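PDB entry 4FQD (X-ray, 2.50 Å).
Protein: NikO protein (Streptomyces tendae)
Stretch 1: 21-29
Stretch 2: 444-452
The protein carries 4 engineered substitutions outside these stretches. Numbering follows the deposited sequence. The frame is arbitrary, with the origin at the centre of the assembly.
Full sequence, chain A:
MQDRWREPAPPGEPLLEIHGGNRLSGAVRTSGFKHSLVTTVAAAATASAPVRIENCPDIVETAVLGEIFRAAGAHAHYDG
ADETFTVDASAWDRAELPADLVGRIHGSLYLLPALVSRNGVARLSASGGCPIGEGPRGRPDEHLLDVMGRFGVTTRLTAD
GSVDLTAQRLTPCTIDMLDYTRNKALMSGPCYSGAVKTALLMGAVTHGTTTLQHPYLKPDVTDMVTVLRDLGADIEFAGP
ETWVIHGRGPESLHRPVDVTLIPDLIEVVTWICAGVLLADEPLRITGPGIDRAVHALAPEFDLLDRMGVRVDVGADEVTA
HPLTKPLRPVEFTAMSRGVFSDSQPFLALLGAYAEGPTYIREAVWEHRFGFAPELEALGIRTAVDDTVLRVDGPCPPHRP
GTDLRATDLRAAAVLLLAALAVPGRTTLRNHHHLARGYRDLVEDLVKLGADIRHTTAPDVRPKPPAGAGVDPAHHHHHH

Stretch 1 (21-29) GNRLSGAVR
Stretch 2 (444-452) DLVKLGADI

How do the two backbones meet? From Asn-22 to Ser-25 the chain is an extended loop; Gly-21 (phi/psi 107/-7) turns into it and Gly-26 (128/-157) follows. The loop leads into a strand that includes Val-28 and Arg-29, and it crosses the C-terminal end of the helix that runs through Asp-444, Leu-445 and Val-446. Leu-24 CA lies 5.0 Å from Leu-448 CA; farther along, Val-28 CA is 7.4 Å from Asp-444 CA, so the chains run in opposite senses.

What ties them together? Gly-449, at phi/psi 120/1, closes the helix in a Schellman motif: Gly-449 N bonds Val-446 O at 2.9 Å and Ala-450 N bonds Leu-445 O at 3.2 Å. Leu-448 O is left to accept Ser-25 N at 2.9 Å and 161°, while Leu-24 CA approaches the same Leu-448 O at 3.3 Å.

Which bumps fill which hollows? Leu-448 (chi1 m, chi2 t) points toward the loop, its CD2 4.0 Å from Gly-26 CA and its CD1 3.7 Å from Val-28 CG1 (chi1 m). Gly-26 makes the hollow: a CB there would sit 3.2 Å from Leu-448 CD2. Leu-24, also m,t, sets CD1 3.9 Å from Leu-445 CD2 and CD2 3.7 Å from Ala-450 CB.

How is the polar margin bridged? One water accepts from Asn-22 ND2 (3.0 Å; chi1 m) and Asp-451 N (3.1 Å).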

# COMPACT_ATOMS: atom_id res chain seq x y z
N GLY A 21 12.49 25.04 18.09
CA GLY A 21 11.80 26.30 17.87
C GLY A 21 12.64 27.26 17.05
O GLY A 21 12.18 28.33 16.67
N ASN A 22 13.89 26.87 16.79
CA ASN A 22 14.79 27.69 16.00
C ASN A 22 14.82 27.26 14.54
O ASN A 22 14.82 26.07 14.23
CB ASN A 22 16.20 27.65 16.59
CG ASN A 22 16.25 28.14 18.02
OD1 ASN A 22 16.18 29.34 18.28
ND2 ASN A 22 16.36 27.20 18.96
N ARG A 23 14.83 28.24 13.64
CA ARG A 23 14.87 27.97 12.21
C ARG A 23 16.28 27.67 11.72
O ARG A 23 17.23 28.38 12.06
CB ARG A 23 14.27 29.14 11.43
CG ARG A 23 12.75 29.19 11.48
CD ARG A 23 12.15 28.06 10.66
NE ARG A 23 10.78 27.76 11.05
CZ ARG A 23 10.01 26.87 10.43
NH1 ARG A 23 10.47 26.19 9.39
NH2 ARG A 23 8.77 26.65 10.86
N LEU A 24 16.42 26.61 10.93
CA LEU A 24 17.71 26.21 10.40
C LEU A 24 17.99 26.90 9.07
O LEU A 24 17.07 27.19 8.31
CB LEU A 24 17.77 24.69 10.22
CG LEU A 24 17.43 23.84 11.45
CD1 LEU A 24 17.60 22.37 11.14
CD2 LEU A 24 18.28 24.25 12.64
N SER A 25 19.27 27.17 8.81
CA SER A 25 19.67 27.78 7.55
C SER A 25 21.13 27.46 7.23
O SER A 25 21.93 27.23 8.13
CB SER A 25 19.46 29.30 7.59
OG SER A 25 20.28 29.90 8.57
N GLY A 26 21.46 27.46 5.94
CA GLY A 26 22.81 27.18 5.50
C GLY A 26 22.85 26.10 4.44
O GLY A 26 21.87 25.86 3.74
N ALA A 27 24.00 25.44 4.32
CA ALA A 27 24.17 24.37 3.34
C ALA A 27 24.68 23.10 4.01
O ALA A 27 25.41 23.17 5.00
CB ALA A 27 25.11 24.81 2.24
N VAL A 28 24.29 21.96 3.48
CA VAL A 28 24.74 20.67 3.99
C VAL A 28 25.36 19.83 2.87
O VAL A 28 24.87 19.84 1.74
CB VAL A 28 23.60 19.88 4.65
CG1 VAL A 28 23.18 20.52 5.96
CG2 VAL A 28 22.41 19.77 3.70
N ARG A 29 26.44 19.13 3.19
CA ARG A 29 27.05 18.21 2.24
C ARG A 29 26.84 16.77 2.68
O ARG A 29 27.06 16.43 3.85
CB ARG A 29 28.54 18.52 2.04
CG ARG A 29 29.37 18.46 3.31
CD ARG A 29 30.84 18.73 3.02
NE ARG A 29 31.41 17.74 2.11
CZ ARG A 29 32.10 18.05 1.01
NH1 ARG A 29 32.29 19.32 0.68
NH2 ARG A 29 32.59 17.08 0.24
N ASP A 444 26.12 18.57 12.42
CA ASP A 444 25.64 19.14 11.17
C ASP A 444 24.40 19.99 11.38
O ASP A 444 24.24 21.04 10.75
CB ASP A 444 25.37 18.04 10.14
CG ASP A 444 26.64 17.43 9.59
OD1 ASP A 444 27.69 18.11 9.62
OD2 ASP A 444 26.60 16.27 9.11
N LEU A 445 23.51 19.54 12.26
CA LEU A 445 22.29 20.27 12.57
C LEU A 445 22.59 21.55 13.35
O LEU A 445 22.07 22.62 13.02
CB LEU A 445 21.32 19.39 13.36
CG LEU A 445 20.54 18.35 12.55
CD1 LEU A 445 19.77 17.42 13.46
CD2 LEU A 445 19.60 19.04 11.57
N VAL A 446 23.43 21.43 14.37
CA VAL A 446 23.86 22.58 15.17
C VAL A 446 24.49 23.65 14.28
O VAL A 446 24.31 24.85 14.50
CB VAL A 446 24.86 22.15 16.27
CG1 VAL A 446 25.56 23.36 16.88
CG2 VAL A 446 24.15 21.34 17.35
N LYS A 447 25.21 23.19 13.26
CA LYS A 447 25.86 24.08 12.30
C LYS A 447 24.83 24.91 11.55
O LYS A 447 25.13 26.01 11.09
CB LYS A 447 26.69 23.25 11.32
CG LYS A 447 27.75 24.03 10.57
CD LYS A 447 28.48 23.14 9.59
CE LYS A 447 29.12 21.95 10.28
NZ LYS A 447 29.76 21.02 9.31
N LEU A 448 23.61 24.38 11.43
CA LEU A 448 22.54 25.08 10.73
C LEU A 448 21.76 26.01 11.66
O LEU A 448 20.89 26.75 11.21
CB LEU A 448 21.58 24.07 10.08
CG LEU A 448 22.17 23.15 9.00
CD1 LEU A 448 21.11 22.17 8.52
CD2 LEU A 448 22.72 23.97 7.84
N GLY A 449 22.07 25.95 12.95
CA GLY A 449 21.43 26.83 13.92
C GLY A 449 20.68 26.09 15.00
O GLY A 449 20.08 26.71 15.88
N ALA A 450 20.71 24.77 14.95
CA ALA A 450 20.02 23.94 15.93
C ALA A 450 20.67 24.04 17.30
O ALA A 450 21.89 24.12 17.42
CB ALA A 450 19.96 22.50 15.47
N ASP A 451 19.85 24.02 18.35
CA ASP A 451 20.35 24.07 19.71
C ASP A 451 20.32 22.68 20.34
O ASP A 451 19.37 22.32 21.04
CB ASP A 451 19.54 25.06 20.56
CG ASP A 451 20.16 25.32 21.91
OD1 ASP A 451 21.35 24.97 22.10
OD2 ASP A 451 19.47 25.88 22.79
N ILE A 452 21.37 21.90 20.08
CA ILE A 452 21.48 20.55 20.62
C ILE A 452 22.72 20.45 21.50
O ILE A 452 23.82 20.81 21.08
CB ILE A 452 21.57 19.50 19.50
CG1 ILE A 452 20.47 19.74 18.46
CG2 ILE A 452 21.47 18.09 20.08
CD1 ILE A 452 20.54 18.82 17.27
O HOH W 1 16.77 24.42 17.97